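Local coordinates for periplasmic protein (Legionella pneumophila subsp. pneumophila, PDB 4FGQ), which is probably a calcium-dependent periplasmic cysteine protease of the bacterial transglutaminase-like family, at residues A67-I79 and S181-E193. Residues are numbered along the deposited sequence; the frame is centred on the assembly and turned at random.
Sequences ASDDYWKSPVEFI and SLGKWDALMKRME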
loop_
_atom_site.group_PDB
_atom_site.type_symbol
_atom_site.label_atom_id
_atom_site.label_comp_id
_atom_site.label_asym_id
_atom_site.label_seq_id
_atom_site.Cartn_x
_atom_site.Cartn_y
_atom_site.Cartn_z
ATOM N N ALA A 67 9.109 5.023 -14.553
ATOM C CA ALA A 67 8.942 5.105 -13.097
ATOM C C ALA A 67 7.493 5.427 -12.725
ATOM O O ALA A 67 6.585 5.274 -13.543
ATOM C CB ALA A 67 9.887 6.144 -12.517
ATOM N N SER A 68 7.274 5.891 -11.498
ATOM C CA SER A 68 5.909 6.131 -11.024
ATOM C C SER A 68 5.297 7.388 -11.637
ATOM O O SER A 68 6.011 8.255 -12.156
ATOM C CB SER A 68 5.860 6.219 -9.495
ATOM O OG SER A 68 6.543 7.375 -9.036
ATOM N N ASP A 69 3.969 7.472 -11.575
ATOM C CA ASP A 69 3.221 8.640 -12.039
ATOM C C ASP A 69 3.207 9.682 -10.920
ATOM O O ASP A 69 3.344 9.328 -9.748
ATOM C CB ASP A 69 1.791 8.216 -12.393
ATOM C CG ASP A 69 0.986 9.327 -13.057
ATOM O OD1 ASP A 69 1.195 9.588 -14.263
ATOM O OD2 ASP A 69 0.123 9.922 -12.376
ATOM N N ASP A 70 3.056 10.959 -11.269
ATOM C CA ASP A 70 3.001 11.999 -10.243
ATOM C C ASP A 70 1.773 11.889 -9.338
ATOM O O ASP A 70 1.827 12.254 -8.167
ATOM C CB ASP A 70 3.042 13.393 -10.860
ATOM C CG ASP A 70 4.422 13.775 -11.339
ATOM O OD1 ASP A 70 5.384 13.002 -11.139
ATOM O OD2 ASP A 70 4.545 14.870 -11.902
ATOM N N TYR A 71 0.666 11.394 -9.884
ATOM C CA TYR A 71 -0.588 11.316 -9.136
ATOM C C TYR A 71 -0.625 10.088 -8.232
ATOM O O TYR A 71 -0.335 8.973 -8.680
ATOM C CB TYR A 71 -1.764 11.270 -10.112
ATOM C CG TYR A 71 -3.129 11.324 -9.462
ATOM C CD1 TYR A 71 -3.884 10.173 -9.282
ATOM C CD2 TYR A 71 -3.670 12.533 -9.050
ATOM C CE1 TYR A 71 -5.138 10.226 -8.697
ATOM C CE2 TYR A 71 -4.921 12.594 -8.467
ATOM C CZ TYR A 71 -5.648 11.439 -8.292
ATOM O OH TYR A 71 -6.892 11.505 -7.712
ATOM N N TRP A 72 -0.985 10.290 -6.963
ATOM C CA TRP A 72 -1.126 9.182 -6.014
ATOM C C TRP A 72 -2.588 8.766 -5.916
ATOM O O TRP A 72 -3.447 9.596 -5.609
ATOM C CB TRP A 72 -0.646 9.585 -4.616
ATOM C CG TRP A 72 0.838 9.776 -4.482
ATOM C CD1 TRP A 72 1.746 9.944 -5.489
ATOM C CD2 TRP A 72 1.585 9.814 -3.257
ATOM N NE1 TRP A 72 3.014 10.090 -4.963
ATOM C CE2 TRP A 72 2.939 10.006 -3.596
ATOM C CE3 TRP A 72 1.237 9.709 -1.906
ATOM C CZ2 TRP A 72 3.946 10.102 -2.628
ATOM C CZ3 TRP A 72 2.239 9.795 -0.951
ATOM C CH2 TRP A 72 3.573 9.991 -1.317
ATOM N N LYS A 73 -2.874 7.488 -6.159
ATOM C CA LYS A 73 -4.251 6.993 -6.146
ATOM C C LYS A 73 -4.720 6.575 -4.760
ATOM O O LYS A 73 -4.000 5.884 -4.040
ATOM C CB LYS A 73 -4.385 5.768 -7.058
ATOM C CG LYS A 73 -4.035 6.007 -8.515
ATOM C CD LYS A 73 -4.388 4.757 -9.344
ATOM C CE LYS A 73 -3.826 4.838 -10.750
ATOM N NZ LYS A 73 -4.340 3.726 -11.612
ATOM N N SER A 74 -5.939 6.974 -4.400
ATOM C CA SER A 74 -6.596 6.411 -3.216
ATOM C C SER A 74 -6.913 4.959 -3.489
ATOM O O SER A 74 -6.959 4.557 -4.651
ATOM C CB SER A 74 -7.895 7.168 -2.915
ATOM O OG SER A 74 -8.883 6.894 -3.883
ATOM N N PRO A 75 -7.134 4.165 -2.426
ATOM C CA PRO A 75 -7.527 2.759 -2.584
ATOM C C PRO A 75 -8.716 2.575 -3.531
ATOM O O PRO A 75 -8.683 1.689 -4.381
ATOM C CB PRO A 75 -7.911 2.354 -1.159
ATOM C CG PRO A 75 -6.975 3.184 -0.301
ATOM C CD PRO A 75 -6.845 4.499 -1.017
ATOM N N VAL A 76 -9.747 3.406 -3.409
ATOM C CA VAL A 76 -10.890 3.283 -4.306
ATOM C C VAL A 76 -10.495 3.507 -5.775
ATOM O O VAL A 76 -10.956 2.793 -6.668
ATOM C CB VAL A 76 -12.043 4.215 -3.886
ATOM C CG1 VAL A 76 -13.129 4.248 -4.954
ATOM C CG2 VAL A 76 -12.622 3.754 -2.544
ATOM N N GLU A 77 -9.631 4.482 -6.023
ATOM C CA GLU A 77 -9.180 4.757 -7.384
ATOM C C GLU A 77 -8.372 3.587 -7.950
ATOM O O GLU A 77 -8.486 3.256 -9.135
ATOM C CB GLU A 77 -8.361 6.049 -7.433
ATOM C CG GLU A 77 -9.186 7.310 -7.226
ATOM C CD GLU A 77 -8.318 8.551 -7.123
ATOM O OE1 GLU A 77 -7.464 8.599 -6.214
ATOM O OE2 GLU A 77 -8.465 9.457 -7.968
ATOM N N PHE A 78 -7.556 2.977 -7.103
ATOM C CA PHE A 78 -6.790 1.790 -7.477
ATOM C C PHE A 78 -7.752 0.680 -7.916
ATOM O O PHE A 78 -7.563 0.049 -8.954
ATOM C CB PHE A 78 -5.956 1.327 -6.281
ATOM C CG PHE A 78 -5.003 0.192 -6.585
ATOM C CD1 PHE A 78 -5.420 -1.127 -6.497
ATOM C CD2 PHE A 78 -3.678 0.448 -6.905
ATOM C CE1 PHE A 78 -4.543 -2.177 -6.746
ATOM C CE2 PHE A 78 -2.793 -0.597 -7.158
ATOM C CZ PHE A 78 -3.229 -1.911 -7.081
ATOM N N ILE A 79 -8.787 0.438 -7.121
ATOM C CA ILE A 79 -9.764 -0.604 -7.459
ATOM C C ILE A 79 -10.526 -0.309 -8.757
ATOM O O ILE A 79 -10.685 -1.194 -9.611
ATOM C CB ILE A 79 -10.765 -0.834 -6.307
ATOM C CG1 ILE A 79 -10.042 -1.330 -5.053
ATOM C CG2 ILE A 79 -11.844 -1.825 -6.717
ATOM C CD1 ILE A 79 -9.479 -2.752 -5.164
ATOM N N SER A 181 2.569 17.244 5.430
ATOM C CA SER A 181 3.563 18.093 4.770
ATOM C C SER A 181 3.895 17.481 3.412
ATOM O O SER A 181 4.530 18.106 2.561
ATOM C CB SER A 181 4.830 18.210 5.619
ATOM O OG SER A 181 4.521 18.548 6.961
ATOM N N LEU A 182 3.460 16.237 3.243
ATOM C CA LEU A 182 3.503 15.527 1.977
ATOM C C LEU A 182 2.183 15.850 1.276
ATOM O O LEU A 182 1.145 15.256 1.578
ATOM C CB LEU A 182 3.618 14.025 2.261
ATOM C CG LEU A 182 4.382 13.024 1.395
ATOM C CD1 LEU A 182 5.770 13.522 1.078
ATOM C CD2 LEU A 182 4.461 11.689 2.132
ATOM N N GLY A 183 2.224 16.814 0.358
ATOM C CA GLY A 183 1.027 17.368 -0.260
ATOM C C GLY A 183 0.065 16.384 -0.906
ATOM O O GLY A 183 -1.148 16.481 -0.700
ATOM N N LYS A 184 0.596 15.445 -1.686
ATOM C CA LYS A 184 -0.239 14.480 -2.397
ATOM C C LYS A 184 -0.916 13.532 -1.436
ATOM O O LYS A 184 -2.005 13.039 -1.709
ATOM C CB LYS A 184 0.599 13.641 -3.355
ATOM C CG LYS A 184 1.268 14.412 -4.454
ATOM C CD LYS A 184 2.420 13.593 -4.989
ATOM C CE LYS A 184 3.021 14.265 -6.181
ATOM N NZ LYS A 184 4.138 13.471 -6.763
ATOM N N TRP A 185 -0.234 13.259 -0.331
ATOM C CA TRP A 185 -0.714 12.334 0.683
ATOM C C TRP A 185 -1.833 13.002 1.464
ATOM O O TRP A 185 -2.869 12.395 1.723
ATOM C CB TRP A 185 0.449 11.945 1.602
ATOM C CG TRP A 185 0.126 10.980 2.713
ATOM C CD1 TRP A 185 0.317 11.184 4.044
ATOM C CD2 TRP A 185 -0.410 9.651 2.584
ATOM N NE1 TRP A 185 -0.073 10.074 4.759
ATOM C CE2 TRP A 185 -0.528 9.121 3.887
ATOM C CE3 TRP A 185 -0.812 8.869 1.499
ATOM C CZ2 TRP A 185 -1.023 7.837 4.132
ATOM C CZ3 TRP A 185 -1.306 7.597 1.741
ATOM C CH2 TRP A 185 -1.406 7.093 3.048
ATOM N N ASP A 186 -1.615 14.259 1.838
ATOM C CA ASP A 186 -2.650 15.050 2.493
ATOM C C ASP A 186 -3.907 15.095 1.624
ATOM O O ASP A 186 -5.010 14.812 2.093
ATOM C CB ASP A 186 -2.134 16.467 2.748
ATOM C CG ASP A 186 -3.126 17.324 3.508
ATOM O OD1 ASP A 186 -3.584 16.902 4.593
ATOM O OD2 ASP A 186 -3.447 18.427 3.015
ATOM N N ALA A 187 -3.728 15.438 0.353
ATOM C CA ALA A 187 -4.833 15.492 -0.601
ATOM C C ALA A 187 -5.474 14.122 -0.807
ATOM O O ALA A 187 -6.690 14.014 -0.980
ATOM C CB ALA A 187 -4.353 16.056 -1.930
ATOM N N LEU A 188 -4.649 13.079 -0.801
ATOM C CA LEU A 188 -5.157 11.722 -0.977
ATOM C C LEU A 188 -6.098 11.357 0.168
ATOM O O LEU A 188 -7.195 10.842 -0.072
ATOM C CB LEU A 188 -4.013 10.695 -1.092
ATOM C CG LEU A 188 -4.340 9.220 -1.380
ATOM C CD1 LEU A 188 -3.141 8.528 -2.002
ATOM C CD2 LEU A 188 -4.736 8.462 -0.132
ATOM N N MET A 189 -5.683 11.618 1.400
ATOM C CA MET A 189 -6.505 11.253 2.546
ATOM C C MET A 189 -7.805 12.057 2.607
ATOM O O MET A 189 -8.802 11.595 3.163
ATOM C CB MET A 189 -5.700 11.368 3.841
ATOM C CG MET A 189 -4.596 10.327 3.921
ATOM S SD MET A 189 -3.807 10.234 5.526
ATOM C CE MET A 189 -2.951 11.816 5.609
ATOM N N LYS A 190 -7.796 13.248 2.020
ATOM C CA LYS A 190 -8.997 14.073 1.973
ATOM C C LYS A 190 -10.003 13.560 0.941
ATOM O O LYS A 190 -11.209 13.726 1.116
ATOM C CB LYS A 190 -8.639 15.538 1.728
ATOM C CG LYS A 190 -8.023 16.203 2.947
ATOM C CD LYS A 190 -7.609 17.640 2.675
ATOM C CE LYS A 190 -6.925 18.232 3.897
ATOM N NZ LYS A 190 -6.320 19.557 3.615
ATOM N N ARG A 191 -9.509 12.923 -0.119
ATOM C CA ARG A 191 -10.389 12.285 -1.101
ATOM C C ARG A 191 -11.087 11.073 -0.491
ATOM O O ARG A 191 -12.171 10.685 -0.925
ATOM C CB ARG A 191 -9.612 11.848 -2.351
ATOM C CG ARG A 191 -9.109 12.993 -3.205
ATOM C CD ARG A 191 -8.910 12.576 -4.661
ATOM N NE ARG A 191 -7.939 11.499 -4.829
ATOM C CZ ARG A 191 -6.618 11.662 -4.822
ATOM N NH1 ARG A 191 -6.086 12.863 -4.638
ATOM N NH2 ARG A 191 -5.827 10.615 -5.003
ATOM N N MET A 192 -10.458 10.483 0.520
ATOM C CA MET A 192 -10.985 9.283 1.160
ATOM C C MET A 192 -12.076 9.611 2.171
ATOM O O MET A 192 -12.871 8.748 2.543
ATOM C CB MET A 192 -9.856 8.506 1.829
ATOM C CG MET A 192 -8.835 7.973 0.836
ATOM S SD MET A 192 -7.514 7.103 1.688
ATOM C CE MET A 192 -8.422 5.731 2.405
ATOM N N GLU A 193 -12.096 10.862 2.623
ATOM C CA GLU A 193 -13.203 11.374 3.420
ATOM C C GLU A 193 -14.393 11.591 2.493
ATOM O O GLU A 193 -14.568 12.679 1.940
ATOM C CB GLU A 193 -12.826 12.700 4.087
ATOM C CG GLU A 193 -11.538 12.662 4.901
ATOM C CD GLU A 193 -11.134 14.034 5.417
ATOM O OE1 GLU A 193 -10.249 14.101 6.298
ATOM O OE2 GLU A 193 -11.696 15.044 4.939
ATOM O OXT GLU A 193 -15.197 10.685 2.264
HETATM O O HOH W 1 4.646 10.210 -7.681
HETATM O O HOH W 2 -11.274 7.838 -2.447
#
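K184 lays its aliphatic chain across one face of the W72 indole, CD 3.7 Å from the centroid of the five-membered ring in a CH-pi contact. The lysine runs extended beyond CG, carrying NZ past the ring to a weak hydrogen bond with D70 O. A water at the indole edge accepts from W72 NE1 and lies 2.6 Å from D69 O. The six-membered end of the indole meets L182 CD2 and W185 CB, while L188, in one of two conformers, packs against W72 CB. Farther along helix 183-192, the Y71 hydroxyl sits over one face of the R191 guanidinium, OH 2.9 Å from R191 CZ, ring and guanidinium planes 24° apart. R191 NH2 donates in the carbonyl plane to W72 O at 2.7 Å and forms a salt bridge with E77 OE1 at 2.9 Å. That oxygen takes the arginine on its syn lone pair and S74 N on its anti one; E77 OE2 accepts from Y71 OH at 2.6 Å. M192 SD closes the far end against P75 CD. The C-terminal helix thus clasps the S74-E77 capping box and the loop of D69 and Y71, calcium ligands in another structure of this protein but without calcium here.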